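Local coordinates for protein putative gamma-glutamylcyclotransferase YkqA (Bacillus subtilis, PDB 2QIK) that probably acts as a gamma-glutamylcyclotransferase, releasing 5-oxoproline from gamma-glutamyl compounds, though its own substrate is not established, at residues N2-K13 and I56-D64; A145-V155 and Y191-L201. All coordinates share one frame; numbering follows the deposited sequence. Where two conformers were deposited one is given.

Contact 1. Residues N2-K13 and I56-D64; sequences NSLLFVYGTLRK and IYGEVYEAD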
# COMPACT_ATOMS: atom_id res chain seq x y z
N ASN A 2 -12.34 4.36 23.67
CA ASN A 2 -11.28 3.96 22.69
C ASN A 2 -10.92 5.18 21.91
O ASN A 2 -11.70 6.10 21.74
CB ASN A 2 -11.80 2.87 21.71
CG ASN A 2 -12.01 1.56 22.33
OD1 ASN A 2 -12.52 0.61 21.70
ND2 ASN A 2 -11.58 1.46 23.57
N SER A 3 -9.72 5.16 21.40
CA SER A 3 -9.22 6.29 20.62
C SER A 3 -8.62 5.75 19.32
O SER A 3 -7.83 4.80 19.36
CB SER A 3 -8.07 6.98 21.37
OG SER A 3 -8.49 7.47 22.64
N LEU A 4 -8.88 6.43 18.21
CA LEU A 4 -8.14 6.17 17.00
C LEU A 4 -6.71 6.63 17.18
O LEU A 4 -6.43 7.69 17.73
CB LEU A 4 -8.77 6.80 15.78
CG LEU A 4 -10.14 6.30 15.46
CD1 LEU A 4 -10.68 7.10 14.23
CD2 LEU A 4 -10.16 4.83 15.12
N LEU A 5 -5.79 5.81 16.69
CA LEU A 5 -4.35 6.00 16.81
C LEU A 5 -3.67 5.77 15.46
O LEU A 5 -3.88 4.71 14.86
CB LEU A 5 -3.79 5.01 17.83
CG LEU A 5 -2.25 4.99 17.93
CD1 LEU A 5 -1.72 6.23 18.54
CD2 LEU A 5 -1.82 3.79 18.74
N PHE A 6 -2.96 6.77 14.99
CA PHE A 6 -2.18 6.67 13.75
C PHE A 6 -0.74 6.38 14.09
O PHE A 6 -0.11 7.10 14.86
CB PHE A 6 -2.29 8.01 12.98
CG PHE A 6 -1.45 8.09 11.73
CD1 PHE A 6 -0.21 8.67 11.75
CD2 PHE A 6 -1.90 7.59 10.54
CE1 PHE A 6 0.55 8.80 10.58
CE2 PHE A 6 -1.15 7.70 9.40
CZ PHE A 6 0.03 8.33 9.42
N VAL A 7 -0.23 5.27 13.53
CA VAL A 7 1.14 4.87 13.77
C VAL A 7 1.91 4.84 12.45
O VAL A 7 1.41 4.45 11.42
CB VAL A 7 1.33 3.47 14.47
CG1 VAL A 7 0.81 3.60 15.94
CG2 VAL A 7 0.62 2.35 13.66
N TYR A 8 3.17 5.25 12.56
CA TYR A 8 4.01 5.47 11.38
C TYR A 8 5.41 4.84 11.47
O TYR A 8 6.15 4.85 10.50
CB TYR A 8 4.18 7.00 11.12
CG TYR A 8 4.76 7.74 12.29
CD1 TYR A 8 6.13 7.75 12.50
CD2 TYR A 8 3.97 8.39 13.18
CE1 TYR A 8 6.69 8.36 13.58
CE2 TYR A 8 4.52 9.01 14.27
CZ TYR A 8 5.88 9.01 14.48
OH TYR A 8 6.47 9.67 15.55
N GLY A 9 5.74 4.32 12.65
CA GLY A 9 7.08 3.87 12.88
C GLY A 9 7.14 2.46 13.45
O GLY A 9 6.64 1.51 12.86
N THR A 10 7.77 2.36 14.62
CA THR A 10 7.98 1.09 15.28
C THR A 10 6.75 0.39 15.77
O THR A 10 6.82 -0.78 16.15
CB THR A 10 8.95 1.20 16.48
OG1 THR A 10 8.31 1.85 17.57
CG2 THR A 10 10.23 1.94 16.10
N LEU A 11 5.61 1.06 15.77
CA LEU A 11 4.30 0.51 16.11
C LEU A 11 3.55 -0.06 14.93
O LEU A 11 2.50 -0.67 15.13
CB LEU A 11 3.45 1.54 16.79
CG LEU A 11 3.93 2.04 18.16
CD1 LEU A 11 3.07 3.23 18.62
CD2 LEU A 11 3.90 0.92 19.15
N ARG A 12 4.02 0.18 13.69
CA ARG A 12 3.34 -0.38 12.55
C ARG A 12 3.40 -1.93 12.58
O ARG A 12 4.27 -2.53 13.24
CB ARG A 12 3.91 0.12 11.20
CG ARG A 12 3.58 1.59 10.95
CD ARG A 12 4.11 2.06 9.59
NE ARG A 12 3.43 1.38 8.52
CZ ARG A 12 3.65 1.61 7.26
NH1 ARG A 12 4.47 2.55 6.85
NH2 ARG A 12 3.06 0.89 6.33
N LYS A 13 2.50 -2.54 11.85
CA LYS A 13 2.43 -4.00 11.83
C LYS A 13 3.77 -4.55 11.44
O LYS A 13 4.43 -4.04 10.55
CB LYS A 13 1.31 -4.44 10.85
CG LYS A 13 0.88 -5.86 11.00
CD LYS A 13 -0.18 -6.18 9.88
CE LYS A 13 -0.85 -7.46 10.21
NZ LYS A 13 -1.88 -7.80 9.14
N ILE A 56 3.07 11.82 5.55
CA ILE A 56 3.53 10.67 6.36
C ILE A 56 2.50 9.57 6.19
O ILE A 56 1.31 9.79 6.38
CB ILE A 56 3.55 11.05 7.86
CG1 ILE A 56 4.43 12.25 8.12
CG2 ILE A 56 4.02 9.84 8.71
CD1 ILE A 56 3.89 13.16 9.22
N TYR A 57 2.96 8.38 5.86
CA TYR A 57 2.13 7.21 5.67
C TYR A 57 2.14 6.33 6.94
O TYR A 57 3.13 6.30 7.67
CB TYR A 57 2.55 6.41 4.44
CG TYR A 57 2.22 7.18 3.20
CD1 TYR A 57 3.10 8.11 2.63
CD2 TYR A 57 0.94 7.11 2.68
CE1 TYR A 57 2.73 8.92 1.58
CE2 TYR A 57 0.56 7.90 1.61
CZ TYR A 57 1.45 8.82 1.06
OH TYR A 57 0.98 9.66 0.05
N GLY A 58 1.03 5.68 7.22
CA GLY A 58 0.95 4.86 8.36
C GLY A 58 -0.35 4.07 8.39
O GLY A 58 -0.97 3.81 7.36
N GLU A 59 -0.75 3.67 9.60
CA GLU A 59 -1.87 2.77 9.82
C GLU A 59 -2.70 3.30 10.97
O GLU A 59 -2.15 3.97 11.86
CB GLU A 59 -1.33 1.38 10.24
CG GLU A 59 -0.40 0.75 9.21
CD GLU A 59 0.47 -0.36 9.72
OE1 GLU A 59 1.55 -0.62 9.10
OE2 GLU A 59 0.23 -0.97 10.73
N VAL A 60 -4.03 3.04 10.94
CA VAL A 60 -4.92 3.49 12.00
C VAL A 60 -5.43 2.30 12.78
O VAL A 60 -5.94 1.35 12.19
CB VAL A 60 -6.08 4.29 11.46
CG1 VAL A 60 -7.05 4.72 12.56
CG2 VAL A 60 -5.62 5.51 10.64
N TYR A 61 -5.30 2.36 14.10
CA TYR A 61 -5.79 1.35 15.02
C TYR A 61 -6.77 1.97 16.00
O TYR A 61 -6.77 3.17 16.26
CB TYR A 61 -4.60 0.77 15.82
CG TYR A 61 -3.73 -0.11 14.99
CD1 TYR A 61 -2.73 0.44 14.20
CD2 TYR A 61 -3.87 -1.48 14.94
CE1 TYR A 61 -1.97 -0.30 13.38
CE2 TYR A 61 -3.11 -2.25 14.11
CZ TYR A 61 -2.13 -1.62 13.30
OH TYR A 61 -1.39 -2.43 12.43
N GLU A 62 -7.62 1.09 16.56
CA GLU A 62 -8.49 1.50 17.64
C GLU A 62 -7.87 1.03 18.97
O GLU A 62 -7.79 -0.15 19.23
CB GLU A 62 -9.82 0.84 17.46
CG GLU A 62 -10.72 1.09 18.58
CD GLU A 62 -11.64 2.13 18.41
OE1 GLU A 62 -11.12 3.29 18.13
OE2 GLU A 62 -12.88 1.74 18.66
N ALA A 63 -7.37 1.98 19.75
CA ALA A 63 -6.62 1.75 20.96
C ALA A 63 -7.44 2.02 22.19
O ALA A 63 -8.00 3.11 22.35
CB ALA A 63 -5.40 2.60 20.98
N ASP A 64 -7.47 1.05 23.12
CA ASP A 64 -8.14 1.31 24.37
C ASP A 64 -7.30 2.17 25.33
O ASP A 64 -6.14 2.47 25.05
CB ASP A 64 -8.71 0.02 24.96
CG ASP A 64 -7.67 -0.94 25.41
OD1 ASP A 64 -8.07 -2.07 25.78
OD2 ASP A 64 -6.46 -0.67 25.50
O HOH W 1 -8.22 5.33 24.41
O HOH W 2 5.47 5.02 7.96
O HOH W 3 2.13 -1.89 7.12
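S3 and A63, L5 and Y61, and V7 and E59 pair as hydrogen-bonded couples of two antiparallel strands. The axes of strands 3-7 and 56-63 approach to 4.6 Å, with 150° between their directions. L4-E62 and F6-V60 are the non-hydrogen-bonded couples. The CA-H groups of L4 and F6 point at Y61 O and E59 O. A CB on G58 would collide with V7 O and F6 CZ; without one, its CA passes 3.1 Å from V7 O.

L4, F6 and V60 share one face of the pair. With CG anti to the backbone N (chi1 175°), the F6 side chain runs to the start of the other strand. There CZ comes 3.6 Å from I56 O, at the ring edge, and CE1 packs on I56 CG2. L5, V7, E59 and Y61 are on the other face. V7 CG2 touches Y61 CE1 at 3.7 Å.

The E59 carboxylate is gripped on both oxygens. R12 NE gives a nearly straight salt bridge to OE1, 2.8 Å long, in the guanidinium plane but from above the carboxylate plane. K13 N bonds the syn lone pair of OE2 at 3.0 Å. Y61 OH donates to E59 OE2 at 2.8 Å. The carboxylate thus holds R12, which closes the turn after Y8; Y8 to L11 probably bind substrate, as in relatives. D114 takes R12 NH1 in a second salt bridge.

Strand 3-7 lies between 55-63 and 90-98, to whose L95 the backbones of L4 and F6 bond. F6 and V60 pack on A31 of strand 25-34, next to 55-63, while D64 caps helix 65-74.

Contact 2. Residues A145-V155 and Y191-L201; sequences AGVDHYFQDPV and YRIPYSALSYL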
# COMPACT_ATOMS: atom_id res chain seq x y z
N ALA A 145 10.62 -4.37 -21.95
CA ALA A 145 11.57 -3.64 -21.17
C ALA A 145 12.81 -4.50 -20.86
O ALA A 145 13.74 -3.99 -20.26
CB ALA A 145 10.92 -3.20 -19.90
N GLY A 146 12.82 -5.79 -21.22
CA GLY A 146 13.96 -6.64 -20.93
C GLY A 146 14.09 -7.06 -19.50
O GLY A 146 15.16 -7.43 -19.05
N VAL A 147 12.99 -7.01 -18.74
CA VAL A 147 12.97 -7.39 -17.35
C VAL A 147 12.19 -8.63 -16.99
O VAL A 147 12.00 -8.96 -15.82
CB VAL A 147 12.53 -6.20 -16.44
CG1 VAL A 147 13.47 -5.04 -16.61
CG2 VAL A 147 11.10 -5.82 -16.66
N ASP A 148 11.63 -9.31 -17.99
CA ASP A 148 10.79 -10.48 -17.69
C ASP A 148 11.52 -11.56 -16.95
O ASP A 148 10.90 -12.29 -16.19
CB ASP A 148 10.06 -11.08 -18.91
CG ASP A 148 8.91 -11.95 -18.50
OD1 ASP A 148 8.08 -11.52 -17.67
OD2 ASP A 148 8.76 -13.07 -19.00
N HIS A 149 12.83 -11.65 -17.13
CA HIS A 149 13.63 -12.58 -16.38
C HIS A 149 13.48 -12.45 -14.86
O HIS A 149 13.73 -13.42 -14.14
CB HIS A 149 15.10 -12.47 -16.80
CG HIS A 149 15.77 -11.16 -16.52
ND1 HIS A 149 16.42 -10.91 -15.34
CD2 HIS A 149 15.79 -10.00 -17.22
CE1 HIS A 149 16.89 -9.68 -15.37
NE2 HIS A 149 16.52 -9.10 -16.49
N TYR A 150 13.07 -11.27 -14.38
CA TYR A 150 12.84 -11.05 -12.95
C TYR A 150 11.47 -11.54 -12.47
O TYR A 150 11.26 -11.65 -11.29
CB TYR A 150 12.95 -9.60 -12.62
CG TYR A 150 14.32 -9.00 -12.66
CD1 TYR A 150 15.42 -9.62 -12.05
CD2 TYR A 150 14.56 -7.77 -13.23
CE1 TYR A 150 16.67 -9.01 -11.99
CE2 TYR A 150 15.78 -7.19 -13.20
CZ TYR A 150 16.85 -7.81 -12.54
OH TYR A 150 18.10 -7.25 -12.41
N PHE A 151 10.54 -11.79 -13.42
CA PHE A 151 9.12 -11.98 -13.15
C PHE A 151 8.76 -13.43 -13.56
O PHE A 151 7.60 -13.74 -13.85
CB PHE A 151 8.25 -10.93 -13.78
CG PHE A 151 8.51 -9.58 -13.22
CD1 PHE A 151 7.90 -9.15 -12.06
CD2 PHE A 151 9.40 -8.72 -13.84
CE1 PHE A 151 8.17 -7.95 -11.54
CE2 PHE A 151 9.68 -7.49 -13.32
CZ PHE A 151 9.08 -7.09 -12.16
N GLN A 152 9.74 -14.34 -13.47
CA GLN A 152 9.56 -15.76 -13.83
C GLN A 152 9.59 -16.70 -12.62
O GLN A 152 9.73 -17.93 -12.74
CB GLN A 152 10.58 -16.12 -14.92
CG GLN A 152 10.27 -15.49 -16.29
CD GLN A 152 11.42 -15.53 -17.31
OE1 GLN A 152 11.30 -14.93 -18.40
NE2 GLN A 152 12.50 -16.15 -16.95
N ASP A 153 9.46 -16.11 -11.43
CA ASP A 153 9.36 -16.93 -10.19
C ASP A 153 8.10 -16.47 -9.43
O ASP A 153 8.16 -15.94 -8.30
CB ASP A 153 10.63 -16.78 -9.30
CG ASP A 153 10.69 -17.76 -8.14
OD1 ASP A 153 9.97 -18.76 -8.09
OD2 ASP A 153 11.47 -17.55 -7.26
N PRO A 154 6.94 -16.64 -10.04
CA PRO A 154 5.69 -16.35 -9.35
C PRO A 154 5.51 -17.33 -8.20
O PRO A 154 5.64 -18.54 -8.37
CB PRO A 154 4.61 -16.48 -10.44
CG PRO A 154 5.21 -17.47 -11.39
CD PRO A 154 6.68 -17.17 -11.39
N VAL A 155 5.13 -16.79 -7.07
CA VAL A 155 4.62 -17.60 -6.00
C VAL A 155 3.24 -18.09 -6.43
O VAL A 155 2.94 -19.26 -6.21
CB VAL A 155 4.58 -16.83 -4.67
CG1 VAL A 155 3.99 -17.76 -3.52
CG2 VAL A 155 6.00 -16.35 -4.34
N TYR A 191 4.77 -12.28 -6.92
CA TYR A 191 6.05 -12.63 -7.50
C TYR A 191 7.18 -12.54 -6.47
O TYR A 191 7.17 -11.66 -5.61
CB TYR A 191 6.44 -11.67 -8.59
CG TYR A 191 5.57 -11.56 -9.83
CD1 TYR A 191 5.74 -12.40 -10.90
CD2 TYR A 191 4.66 -10.55 -9.93
CE1 TYR A 191 5.01 -12.28 -12.04
CE2 TYR A 191 3.88 -10.40 -11.10
CZ TYR A 191 4.09 -11.25 -12.15
OH TYR A 191 3.37 -11.09 -13.33
N ARG A 192 8.14 -13.46 -6.53
CA ARG A 192 9.40 -13.31 -5.78
C ARG A 192 10.41 -12.68 -6.76
O ARG A 192 10.73 -13.27 -7.80
CB ARG A 192 9.91 -14.67 -5.36
CG ARG A 192 11.17 -14.64 -4.53
CD ARG A 192 11.67 -15.97 -4.16
NE ARG A 192 10.75 -16.59 -3.30
CZ ARG A 192 9.84 -17.52 -3.62
NH1 ARG A 192 9.77 -18.02 -4.85
NH2 ARG A 192 9.00 -17.97 -2.70
N ILE A 193 10.85 -11.46 -6.45
CA ILE A 193 11.74 -10.72 -7.33
C ILE A 193 13.01 -10.29 -6.58
O ILE A 193 12.97 -10.08 -5.36
CB ILE A 193 11.05 -9.52 -7.96
CG1 ILE A 193 10.79 -8.38 -6.93
CG2 ILE A 193 9.75 -9.87 -8.67
CD1 ILE A 193 10.13 -7.14 -7.54
N PRO A 194 14.12 -10.10 -7.28
CA PRO A 194 15.27 -9.53 -6.65
C PRO A 194 15.05 -8.04 -6.40
O PRO A 194 14.35 -7.37 -7.13
CB PRO A 194 16.43 -9.79 -7.65
CG PRO A 194 15.87 -10.83 -8.61
CD PRO A 194 14.39 -10.50 -8.67
N TYR A 195 15.75 -7.53 -5.39
CA TYR A 195 15.84 -6.10 -5.14
C TYR A 195 16.15 -5.30 -6.44
O TYR A 195 15.67 -4.19 -6.63
CB TYR A 195 16.87 -5.83 -4.08
CG TYR A 195 16.94 -4.38 -3.70
CD1 TYR A 195 15.96 -3.74 -3.01
CD2 TYR A 195 18.07 -3.61 -4.02
CE1 TYR A 195 16.02 -2.42 -2.68
CE2 TYR A 195 18.15 -2.28 -3.69
CZ TYR A 195 17.14 -1.70 -3.00
OH TYR A 195 17.26 -0.36 -2.67
N SER A 196 17.00 -5.84 -7.28
CA SER A 196 17.43 -5.18 -8.45
C SER A 196 16.31 -4.95 -9.46
O SER A 196 16.51 -4.16 -10.40
CB SER A 196 18.55 -5.91 -9.15
OG SER A 196 18.11 -7.17 -9.58
N ALA A 197 15.16 -5.59 -9.30
CA ALA A 197 13.97 -5.33 -10.16
C ALA A 197 13.17 -4.15 -9.67
O ALA A 197 12.23 -3.72 -10.37
CB ALA A 197 13.12 -6.55 -10.16
N LEU A 198 13.44 -3.59 -8.50
CA LEU A 198 12.55 -2.60 -7.95
C LEU A 198 12.51 -1.28 -8.66
O LEU A 198 11.41 -0.67 -8.79
CB LEU A 198 12.94 -2.34 -6.46
CG LEU A 198 11.95 -1.61 -5.63
CD1 LEU A 198 10.50 -2.26 -5.66
CD2 LEU A 198 12.49 -1.54 -4.23
N SER A 199 13.65 -0.76 -9.09
CA SER A 199 13.59 0.56 -9.70
C SER A 199 12.81 0.55 -11.02
O SER A 199 12.13 1.55 -11.34
CB SER A 199 14.97 1.22 -9.84
OG SER A 199 15.81 0.52 -10.73
N TYR A 200 12.80 -0.57 -11.75
CA TYR A 200 11.95 -0.72 -12.93
C TYR A 200 10.49 -0.49 -12.49
O TYR A 200 9.73 0.22 -13.15
CB TYR A 200 12.12 -2.13 -13.52
CG TYR A 200 10.99 -2.47 -14.48
CD1 TYR A 200 10.98 -1.95 -15.74
CD2 TYR A 200 9.93 -3.21 -14.07
CE1 TYR A 200 9.93 -2.14 -16.58
CE2 TYR A 200 8.89 -3.45 -14.89
CZ TYR A 200 8.86 -2.91 -16.16
OH TYR A 200 7.78 -3.17 -17.00
N LEU A 201 10.08 -1.13 -11.40
CA LEU A 201 8.69 -0.97 -10.94
C LEU A 201 8.40 0.46 -10.52
O LEU A 201 7.32 0.98 -10.80
CB LEU A 201 8.35 -1.94 -9.87
CG LEU A 201 8.33 -3.42 -10.27
CD1 LEU A 201 8.19 -4.32 -9.07
CD2 LEU A 201 7.19 -3.68 -11.24
O HOH W 4 9.40 -13.49 -10.22
O HOH W 5 12.89 -13.85 -9.57
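The carbonyl oxygens of Y150 and R192 are bridged by two waters. One lies 2.8 Å from Y150 O, donates to R192 O as well, and accepts from D153 N; the other donates to both oxygens. Strand 154-161 begins here and strand 185-193 ends here, neighbours in a three-stranded antiparallel sheet. P154 and Y191 form a non-hydrogen-bonded pair, and R192 N bonds D153 O.

R192 also reaches back to D153. Its NH1 makes a 3.0 Å salt bridge to D153 OD2, in the guanidinium plane but from above the carboxylate plane. V155 CG2 lies over a face of the same guanidinium. R192 NE bonds Y129 OH of strand 128-132.

The F151 ring lies between Y191 and I193 of the strand and L201 of the helix. Its edge meets the Y191 face in a T-shaped pair, with centroids 5.3 Å apart and planes at 85°. F151 CE1 is 3.8 Å from I193 CG2, and L201 CD2 touches CZ. F142 of helix 140-145 stacks on the same ring.

Y150 lies against P194 and the 3-10 segment 195-197. CG is anti to the carbonyl carbon (chi1 -71°), which places the ring over A197. A197 CB sits over one ring face, H149 CE1 over the opposite one, and P194 CD packs 3.6 Å from CD1. S196 OG donates to Y150 OH at 2.8 Å. With an alanine here the ring and hydroxyl are gone, which would probably leave S196 OG without this acceptor and uncover A197 CB and P194.

Y200 closes the far end of the contact. A145 CB approaches its CE1. V147 CG2 stands 3.6 Å from the centroid of the Y200 ring, 8° off the ring normal.

Contact 1 and contact 2 lie on opposite sides of the chain's centre. Their centres are 32 Å apart and their nearest atoms about 14 Å, so they do not touch. They follow in series along the chain: contact 1 closes before contact 2 opens. Contact 1 belongs to the five-stranded sheet, contact 2 to the end of strands 154-161 and 185-193 and the start of helix 198-204. Segment 2-13 holds Y8 to L11, inferred by similarity to bind substrate; 56-64 packs beside it. Contact 2 is away from that site and is structural packing. Each contact involves an AIG2-like family region, the first in 5-117 and the second, through 191-201, in 185-267.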